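Local coordinates for protein ribonucleoside-diphosphate reductase (Pseudomonas aeruginosa, PDB 5IM3) that probably reduces ribonucleoside diphosphates to the deoxyribonucleotides needed for DNA synthesis, and binds dATP at allosteric sites, at residues G664-L669 and I674-D679; Q687-I692 and K868-A873; N404-V409 and K431-T436. All blocks are in the same frame, centred on the assembly; numbering follows the deposited sequence.

Interaction 1: residues G664-L669 and I674-D679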
loop_
_atom_site.group_PDB
_atom_site.type_symbol
_atom_site.label_atom_id
_atom_site.label_comp_id
_atom_site.label_asym_id
_atom_site.label_seq_id
_atom_site.Cartn_x
_atom_site.Cartn_y
_atom_site.Cartn_z
ATOM N N GLY A 664 1.606 -34.084 28.116
ATOM C CA GLY A 664 0.503 -33.772 29.001
ATOM C C GLY A 664 0.767 -32.619 29.941
ATOM O O GLY A 664 0.089 -32.502 30.966
ATOM N N PHE A 665 1.731 -31.753 29.617
ATOM C CA PHE A 665 2.079 -30.654 30.514
ATOM C C PHE A 665 0.913 -29.686 30.669
ATOM O O PHE A 665 0.542 -29.314 31.788
ATOM C CB PHE A 665 3.317 -29.925 29.994
ATOM C CG PHE A 665 3.816 -28.848 30.916
ATOM C CD1 PHE A 665 4.683 -29.152 31.952
ATOM C CD2 PHE A 665 3.409 -27.534 30.752
ATOM C CE1 PHE A 665 5.140 -28.166 32.803
ATOM C CE2 PHE A 665 3.861 -26.543 31.602
ATOM C CZ PHE A 665 4.730 -26.861 32.627
ATOM N N GLN A 666 0.324 -29.260 29.550
ATOM C CA GLN A 666 -0.809 -28.344 29.620
ATOM C C GLN A 666 -1.957 -28.964 30.404
ATOM O O GLN A 666 -2.585 -28.297 31.235
ATOM C CB GLN A 666 -1.255 -27.960 28.207
ATOM C CG GLN A 666 -2.564 -27.178 28.128
ATOM C CD GLN A 666 -2.443 -25.761 28.654
ATOM O OE1 GLN A 666 -2.314 -24.812 27.883
ATOM N NE2 GLN A 666 -2.489 -25.611 29.971
ATOM N N ASP A 667 -2.238 -30.247 30.165
ATOM C CA ASP A 667 -3.292 -30.924 30.910
ATOM C C ASP A 667 -2.933 -31.063 32.384
ATOM O O ASP A 667 -3.818 -31.013 33.244
ATOM C CB ASP A 667 -3.568 -32.294 30.292
ATOM C CG ASP A 667 -4.219 -32.196 28.923
ATOM O OD1 ASP A 667 -4.411 -31.062 28.434
ATOM O OD2 ASP A 667 -4.529 -33.251 28.331
ATOM N N ALA A 668 -1.647 -31.229 32.698
ATOM C CA ALA A 668 -1.237 -31.261 34.097
ATOM C C ALA A 668 -1.468 -29.912 34.766
ATOM O O ALA A 668 -1.805 -29.854 35.953
ATOM C CB ALA A 668 0.231 -31.672 34.208
ATOM N N LEU A 669 -1.280 -28.814 34.024
ATOM C CA LEU A 669 -1.596 -27.493 34.559
ATOM C C LEU A 669 -3.081 -27.374 34.880
ATOM O O LEU A 669 -3.456 -26.842 35.931
ATOM C CB LEU A 669 -1.182 -26.405 33.565
ATOM C CG LEU A 669 0.309 -26.168 33.324
ATOM C CD1 LEU A 669 0.497 -25.147 32.213
ATOM C CD2 LEU A 669 1.011 -25.703 34.588
ATOM N N ILE A 674 -3.660 -24.152 37.275
ATOM C CA ILE A 674 -2.599 -23.174 37.052
ATOM C C ILE A 674 -2.716 -22.683 35.613
ATOM O O ILE A 674 -2.637 -23.505 34.686
ATOM C CB ILE A 674 -1.207 -23.770 37.305
ATOM C CG1 ILE A 674 -1.094 -24.296 38.739
ATOM C CG2 ILE A 674 -0.132 -22.720 37.032
ATOM C CD1 ILE A 674 0.235 -24.983 39.028
ATOM N N PRO A 675 -2.904 -21.384 35.375
ATOM C CA PRO A 675 -2.838 -20.886 33.998
ATOM C C PRO A 675 -1.404 -20.899 33.500
ATOM O O PRO A 675 -0.463 -20.655 34.260
ATOM C CB PRO A 675 -3.389 -19.460 34.104
ATOM C CG PRO A 675 -3.135 -19.062 35.514
ATOM C CD PRO A 675 -3.257 -20.318 36.331
ATOM N N TYR A 676 -1.239 -21.198 32.212
ATOM C CA TYR A 676 0.108 -21.275 31.664
ATOM C C TYR A 676 0.830 -19.941 31.796
ATOM O O TYR A 676 2.049 -19.912 31.994
ATOM C CB TYR A 676 0.062 -21.724 30.201
ATOM C CG TYR A 676 1.246 -22.577 29.783
ATOM C CD1 TYR A 676 2.484 -22.438 30.397
ATOM C CD2 TYR A 676 1.121 -23.526 28.776
ATOM C CE1 TYR A 676 3.563 -23.217 30.020
ATOM C CE2 TYR A 676 2.195 -24.309 28.390
ATOM C CZ TYR A 676 3.414 -24.149 29.016
ATOM O OH TYR A 676 4.491 -24.919 28.645
ATOM N N GLY A 677 0.100 -18.831 31.717
ATOM C CA GLY A 677 0.704 -17.522 31.860
ATOM C C GLY A 677 0.728 -17.027 33.293
ATOM O O GLY A 677 0.016 -16.080 33.640
ATOM N N SER A 678 1.555 -17.650 34.131
ATOM C CA SER A 678 1.614 -17.292 35.541
ATOM C C SER A 678 2.938 -17.762 36.119
ATOM O O SER A 678 3.593 -18.658 35.577
ATOM C CB SER A 678 0.449 -17.904 36.325
ATOM O OG SER A 678 0.523 -19.321 36.308
ATOM N N ASP A 679 3.325 -17.139 37.235
ATOM C CA ASP A 679 4.511 -17.584 37.954
ATOM C C ASP A 679 4.339 -19.003 38.478
ATOM O O ASP A 679 5.329 -19.725 38.654
ATOM C CB ASP A 679 4.818 -16.623 39.107
ATOM C CG ASP A 679 5.272 -15.258 38.624
ATOM O OD1 ASP A 679 5.135 -14.978 37.414
ATOM O OD2 ASP A 679 5.759 -14.462 39.455
#
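Leu669 lays its CD1 methyl over one face of the Tyr676 ring, a CH-pi contact 3.8 Å from CD1 to the ring centroid. Its CD2 branch turns to the beta-branched Ile674, meeting CB at 4.0 Å, so the forked leucine serves both loop residues. Farther out on the tyrosine, Phe665 CE2 comes 3.4 Å from Tyr676 OH, the two rings lying obliquely with planes 44° apart. Gln666 OE1 sits at the tyrosine's edge, near CD2, while accepting a hydrogen bond from Thr788 N. Tyr676 OH is itself hydrogen-bonded to Ile785 O, so the phenol suits a place that needs a greasy ring with a polar end. With CG anti to the backbone N (chi1 -175°), Phe665 swings its ring toward the loop, where Phe684 and Arg866 also meet it. The backbone helps hold the connection: Ile674 N donates to Leu669 O, five residues earlier, at 3.0 Å, nearly straight. Further along, Ser678 OG bonds Pro675 O, spanning the inverse gamma turn centred on Gly677, and caps helix 679-707 with a weak bond to Ala681 N. The whole is a short loop connecting two consecutive helices of the barrel domain, 665-672 and 679-707.

Interaction 2: residues Q687-I692 and K868-A873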
loop_
_atom_site.group_PDB
_atom_site.type_symbol
_atom_site.label_atom_id
_atom_site.label_comp_id
_atom_site.label_asym_id
_atom_site.label_seq_id
_atom_site.Cartn_x
_atom_site.Cartn_y
_atom_site.Cartn_z
ATOM N N GLN A 687 10.177 -27.274 38.771
ATOM C CA GLN A 687 10.304 -28.328 39.772
ATOM C C GLN A 687 9.962 -29.701 39.208
ATOM O O GLN A 687 10.560 -30.701 39.621
ATOM C CB GLN A 687 9.412 -28.008 40.966
ATOM C CG GLN A 687 9.752 -26.691 41.635
ATOM C CD GLN A 687 8.739 -26.293 42.685
ATOM O OE1 GLN A 687 8.356 -25.127 42.782
ATOM N NE2 GLN A 687 8.297 -27.260 43.481
ATOM N N SER A 688 9.004 -29.782 38.284
ATOM C CA SER A 688 8.670 -31.078 37.702
ATOM C C SER A 688 9.831 -31.620 36.878
ATOM O O SER A 688 10.098 -32.828 36.892
ATOM C CB SER A 688 7.405 -30.969 36.851
ATOM O OG SER A 688 7.497 -29.897 35.931
ATOM N N MET A 689 10.539 -30.745 36.160
ATOM C CA MET A 689 11.712 -31.195 35.418
ATOM C C MET A 689 12.845 -31.580 36.358
ATOM O O MET A 689 13.564 -32.553 36.103
ATOM C CB MET A 689 12.174 -30.108 34.447
ATOM C CG MET A 689 11.816 -30.396 33.001
ATOM S SD MET A 689 12.446 -31.989 32.442
ATOM C CE MET A 689 10.969 -32.681 31.706
ATOM N N GLU A 690 13.025 -30.826 37.444
ATOM C CA GLU A 690 14.050 -31.172 38.422
ATOM C C GLU A 690 13.788 -32.547 39.025
ATOM O O GLU A 690 14.727 -33.310 39.280
ATOM C CB GLU A 690 14.105 -30.107 39.517
ATOM C CG GLU A 690 15.210 -30.327 40.539
ATOM C CD GLU A 690 15.148 -29.343 41.695
ATOM O OE1 GLU A 690 14.177 -28.558 41.764
ATOM O OE2 GLU A 690 16.069 -29.360 42.540
ATOM N N ALA A 691 12.517 -32.880 39.263
ATOM C CA ALA A 691 12.184 -34.183 39.826
ATOM C C ALA A 691 12.450 -35.298 38.821
ATOM O O ALA A 691 13.134 -36.280 39.133
ATOM C CB ALA A 691 10.725 -34.200 40.279
ATOM N N ILE A 692 11.913 -35.166 37.605
ATOM C CA ILE A 692 12.170 -36.161 36.567
ATOM C C ILE A 692 13.669 -36.304 36.333
ATOM O O ILE A 692 14.187 -37.418 36.190
ATOM C CB ILE A 692 11.426 -35.783 35.271
ATOM C CG1 ILE A 692 9.916 -35.769 35.516
ATOM C CG2 ILE A 692 11.770 -36.758 34.147
ATOM C CD1 ILE A 692 9.099 -35.261 34.348
ATOM N N LYS A 868 17.339 -26.137 32.536
ATOM C CA LYS A 868 18.375 -26.217 33.560
ATOM C C LYS A 868 18.667 -27.656 33.943
ATOM O O LYS A 868 19.775 -27.966 34.393
ATOM C CB LYS A 868 17.956 -25.451 34.805
ATOM C CG LYS A 868 17.368 -24.091 34.533
ATOM C CD LYS A 868 17.109 -23.335 35.826
ATOM C CE LYS A 868 16.249 -24.126 36.807
ATOM N NZ LYS A 868 16.055 -23.396 38.086
ATOM N N TRP A 869 17.685 -28.539 33.790
ATOM C CA TRP A 869 17.797 -29.915 34.234
ATOM C C TRP A 869 17.967 -30.901 33.090
ATOM O O TRP A 869 18.346 -32.051 33.334
ATOM C CB TRP A 869 16.556 -30.287 35.054
ATOM C CG TRP A 869 16.211 -29.247 36.078
ATOM C CD1 TRP A 869 15.181 -28.351 36.027
ATOM C CD2 TRP A 869 16.911 -28.982 37.299
ATOM N NE1 TRP A 869 15.192 -27.552 37.144
ATOM C CE2 TRP A 869 16.246 -27.917 37.939
ATOM C CE3 TRP A 869 18.034 -29.543 37.913
ATOM C CZ2 TRP A 869 16.663 -27.407 39.167
ATOM C CZ3 TRP A 869 18.446 -29.035 39.133
ATOM C CH2 TRP A 869 17.763 -27.977 39.744
ATOM N N ILE A 870 17.705 -30.485 31.859
ATOM C CA ILE A 870 17.782 -31.359 30.700
ATOM C C ILE A 870 19.200 -31.302 30.145
ATOM O O ILE A 870 19.771 -30.214 29.983
ATOM C CB ILE A 870 16.744 -30.944 29.643
ATOM C CG1 ILE A 870 15.332 -31.054 30.232
ATOM C CG2 ILE A 870 16.871 -31.793 28.384
ATOM C CD1 ILE A 870 14.242 -30.454 29.368
ATOM N N ASP A 871 19.782 -32.473 29.868
ATOM C CA ASP A 871 21.132 -32.501 29.313
ATOM C C ASP A 871 21.143 -32.248 27.809
ATOM O O ASP A 871 22.132 -31.722 27.292
ATOM C CB ASP A 871 21.834 -33.829 29.633
ATOM C CG ASP A 871 20.927 -35.036 29.482
ATOM O OD1 ASP A 871 19.803 -34.891 28.962
ATOM O OD2 ASP A 871 21.344 -36.137 29.890
ATOM N N GLN A 872 20.075 -32.586 27.100
ATOM C CA GLN A 872 19.933 -32.255 25.687
ATOM C C GLN A 872 19.102 -30.974 25.567
ATOM O O GLN A 872 19.443 -30.000 26.246
ATOM C CB GLN A 872 19.372 -33.459 24.931
ATOM C CG GLN A 872 20.169 -34.737 25.113
ATOM C CD GLN A 872 19.936 -35.727 23.987
ATOM O OE1 GLN A 872 20.143 -35.411 22.814
ATOM N NE2 GLN A 872 19.498 -36.927 24.339
ATOM N N ALA A 873 18.052 -30.918 24.757
ATOM C CA ALA A 873 17.289 -29.689 24.553
ATOM C C ALA A 873 15.802 -30.037 24.572
ATOM O O ALA A 873 15.388 -31.081 25.089
ATOM C CB ALA A 873 17.736 -29.001 23.254
#
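Glu690 passes obliquely across one face of the Trp869 indole. Its CB stands over one face of the ring system, 3.4 Å from Trp869 CE2. CG follows above the six-membered ring, 3.5 Å from the centroid and only 9° off the normal, a clear CH-pi contact. CD then passes 3.5 Å from Trp869 CZ2, and the carboxylate ends above the outer rim, with OE2 3.5 Å from CH2 and its plane just 6° from that of the indole. The chain takes this course because it is extended, CG anti to the backbone N (chi1 -176°) and the next torsion likewise anti. At the tip, OE1 is hydrogen-bonded to Thr747 OG1 and OE2 to Trp750 NE1, which hold the carboxylate's rotation. Trp869 is fixed in turn through NE1, bonded to Asp686 one helical turn before Glu690, and CB of the neighbouring Lys868 lies over its opposite face. One residue back on helix 679-707, Met689 touches Trp869 CD1 with its CB, while its bent chain brings SD 3.8 Å from Ile870 CG1; a flexible thioether can follow the contour of a branched isoleucine. No hydrogen bond joins the two segments directly. The glutamate methylenes thus supply the favourable CH-pi contact, while the buried carboxylate probably owes its stability to its two hydrogen-bond partners and not to the ring.

Interaction 3: residues N404-V409 and K431-T436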
loop_
_atom_site.group_PDB
_atom_site.type_symbol
_atom_site.label_atom_id
_atom_site.label_comp_id
_atom_site.label_asym_id
_atom_site.label_seq_id
_atom_site.Cartn_x
_atom_site.Cartn_y
_atom_site.Cartn_z
ATOM N N ASN A 404 21.340 -32.440 9.324
ATOM C CA ASN A 404 22.593 -32.402 8.573
ATOM C C ASN A 404 23.347 -31.122 8.900
ATOM O O ASN A 404 22.819 -30.021 8.705
ATOM C CB ASN A 404 22.350 -32.457 7.063
ATOM C CG ASN A 404 21.970 -33.825 6.565
ATOM O OD1 ASN A 404 22.027 -34.820 7.291
ATOM N ND2 ASN A 404 21.585 -33.883 5.296
ATOM N N ASP A 405 24.591 -31.266 9.353
ATOM C CA ASP A 405 25.494 -30.134 9.541
ATOM C C ASP A 405 26.274 -29.899 8.248
ATOM O O ASP A 405 27.182 -30.668 7.913
ATOM C CB ASP A 405 26.441 -30.396 10.708
ATOM C CG ASP A 405 27.662 -29.496 10.676
ATOM O OD1 ASP A 405 27.520 -28.314 10.301
ATOM O OD2 ASP A 405 28.766 -29.974 11.017
ATOM N N TRP A 406 25.934 -28.831 7.531
ATOM C CA TRP A 406 26.582 -28.500 6.269
ATOM C C TRP A 406 27.640 -27.416 6.406
ATOM O O TRP A 406 28.250 -27.032 5.403
ATOM C CB TRP A 406 25.525 -28.084 5.243
ATOM C CG TRP A 406 24.875 -29.276 4.643
ATOM C CD1 TRP A 406 23.809 -29.972 5.141
ATOM C CD2 TRP A 406 25.275 -29.956 3.450
ATOM N NE1 TRP A 406 23.516 -31.036 4.324
ATOM C CE2 TRP A 406 24.400 -31.049 3.278
ATOM C CE3 TRP A 406 26.285 -29.748 2.507
ATOM C CZ2 TRP A 406 24.505 -31.925 2.201
ATOM C CZ3 TRP A 406 26.385 -30.619 1.440
ATOM C CH2 TRP A 406 25.501 -31.692 1.294
ATOM N N THR A 407 27.895 -26.942 7.621
ATOM C CA THR A 407 28.863 -25.869 7.824
ATOM C C THR A 407 30.250 -26.174 7.267
ATOM O O THR A 407 30.878 -25.248 6.728
ATOM C CB THR A 407 28.943 -25.549 9.320
ATOM O OG1 THR A 407 27.683 -25.023 9.759
ATOM C CG2 THR A 407 30.045 -24.538 9.619
ATOM N N PRO A 408 30.792 -27.393 7.366
ATOM C CA PRO A 408 32.183 -27.604 6.922
ATOM C C PRO A 408 32.401 -27.402 5.430
ATOM O O PRO A 408 33.553 -27.218 5.014
ATOM C CB PRO A 408 32.471 -29.059 7.332
ATOM C CG PRO A 408 31.463 -29.377 8.387
ATOM C CD PRO A 408 30.238 -28.594 8.017
ATOM N N VAL A 409 31.349 -27.425 4.618
ATOM C CA VAL A 409 31.493 -27.406 3.165
ATOM C C VAL A 409 31.774 -25.979 2.702
ATOM O O VAL A 409 31.048 -25.045 3.057
ATOM C CB VAL A 409 30.234 -27.981 2.495
ATOM C CG1 VAL A 409 30.319 -27.880 0.980
ATOM C CG2 VAL A 409 30.036 -29.432 2.919
ATOM N N LYS A 431 20.467 -28.780 -2.975
ATOM C CA LYS A 431 19.461 -29.149 -3.957
ATOM C C LYS A 431 19.439 -30.656 -4.183
ATOM O O LYS A 431 18.377 -31.244 -4.394
ATOM C CB LYS A 431 19.717 -28.410 -5.268
ATOM C CG LYS A 431 18.778 -28.823 -6.388
ATOM C CD LYS A 431 17.373 -28.282 -6.158
ATOM C CE LYS A 431 17.315 -26.793 -6.452
ATOM N NZ LYS A 431 15.915 -26.321 -6.530
ATOM N N VAL A 432 20.614 -31.289 -4.165
ATOM C CA VAL A 432 20.667 -32.745 -4.264
ATOM C C VAL A 432 20.012 -33.380 -3.041
ATOM O O VAL A 432 19.271 -34.355 -3.154
ATOM C CB VAL A 432 22.122 -33.215 -4.434
ATOM C CG1 VAL A 432 22.191 -34.735 -4.519
ATOM C CG2 VAL A 432 22.747 -32.577 -5.683
ATOM N N VAL A 433 20.280 -32.836 -1.854
ATOM C CA VAL A 433 19.610 -33.300 -0.639
ATOM C C VAL A 433 18.104 -33.173 -0.799
ATOM O O VAL A 433 17.345 -34.111 -0.542
ATOM C CB VAL A 433 20.108 -32.506 0.583
ATOM C CG1 VAL A 433 19.271 -32.839 1.815
ATOM C CG2 VAL A 433 21.579 -32.778 0.833
ATOM N N ASN A 434 17.661 -31.986 -1.218
ATOM C CA ASN A 434 16.238 -31.711 -1.355
ATOM C C ASN A 434 15.551 -32.748 -2.233
ATOM O O ASN A 434 14.474 -33.249 -1.892
ATOM C CB ASN A 434 16.057 -30.308 -1.934
ATOM C CG ASN A 434 14.610 -29.935 -2.117
ATOM O OD1 ASN A 434 13.986 -29.366 -1.221
ATOM N ND2 ASN A 434 14.063 -30.252 -3.281
ATOM N N ASP A 435 16.167 -33.093 -3.368
ATOM C CA ASP A 435 15.555 -34.042 -4.286
ATOM C C ASP A 435 15.690 -35.480 -3.809
ATOM O O ASP A 435 14.917 -36.336 -4.247
ATOM C CB ASP A 435 16.166 -33.892 -5.678
ATOM C CG ASP A 435 15.838 -32.550 -6.312
ATOM O OD1 ASP A 435 15.869 -31.527 -5.595
ATOM O OD2 ASP A 435 15.544 -32.518 -7.525
ATOM N N THR A 436 16.646 -35.759 -2.922
ATOM C CA THR A 436 16.710 -37.073 -2.295
ATOM C C THR A 436 15.565 -37.255 -1.307
ATOM O O THR A 436 14.948 -38.322 -1.252
ATOM C CB THR A 436 18.062 -37.245 -1.605
ATOM O OG1 THR A 436 19.098 -37.244 -2.594
ATOM C CG2 THR A 436 18.116 -38.543 -0.805
#
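Trp406 brings the outer part of its indole against Val433, whose CG2 methyl comes 3.3 Å from CZ2 and lies farther, 4.1 Å, from both CE2 and CH2. The methyl approaches obliquely, and the two side chains run past each other in opposite directions. Val433 has CG1 anti to the backbone N (chi1 172°), which leaves CG2 beside that nitrogen and facing the tryptophan. A large flat ring suits this place because the strand and helix backbones stand well apart: Asn404 and Val433, the closest pair, have their CA atoms 9.7 Å from each other. Asn404 adds a looser contact, ND2 lying 4.3 Å from Val433 CG1; its amide is held by Thr376 and Asn392.

After the strand, Asp405 OD1 accepts from Thr407 N at 3.0 Å in an Asx turn, and a type I turn from Trp406 to Val409 carries the chain to the dATP pocket, which Val409 lines. The side chain of Trp406 itself is about 8 Å from the bound nucleotide. On the helix, Thr436 OG1 donates to Val432 O at 2.9 Å, from the face of that carbonyl opposite Thr436 N, and also bonds Tyr386 of the second subunit. Asp435 and its copy there approach each other as like charges, which would probably raise the affinity of one for a proton. The end of strand 401-405 of the barrel sheet thus packs against helix 427-440. No hydrogen bond crosses the contact, which is mainly the apolar meeting of Trp406 and Val433, so it depends on shape and exclusion of water.

How the interactions relate
All three contacts are buried in the barrel domain but join different parts of it. Interactions 1 and 2 are neighbours, their centres 17 Å apart, and both involve helix 679-707: the first shapes the loop leading into it, the second packs its body against a sequence-distant loop. They meet loosely where Phe665 packs near Ser688. Interaction 3 stands apart, 39 Å and 33 Å between centres from the other two, and links a barrel strand to a helix at the subunit interface beside a dATP site. Interaction 1 alone has a hydrogen bond across its segments; interaction 2 relies on an acidic chain over an indole, with methionine packing beside it, and interaction 3, the smallest, on apolar packing.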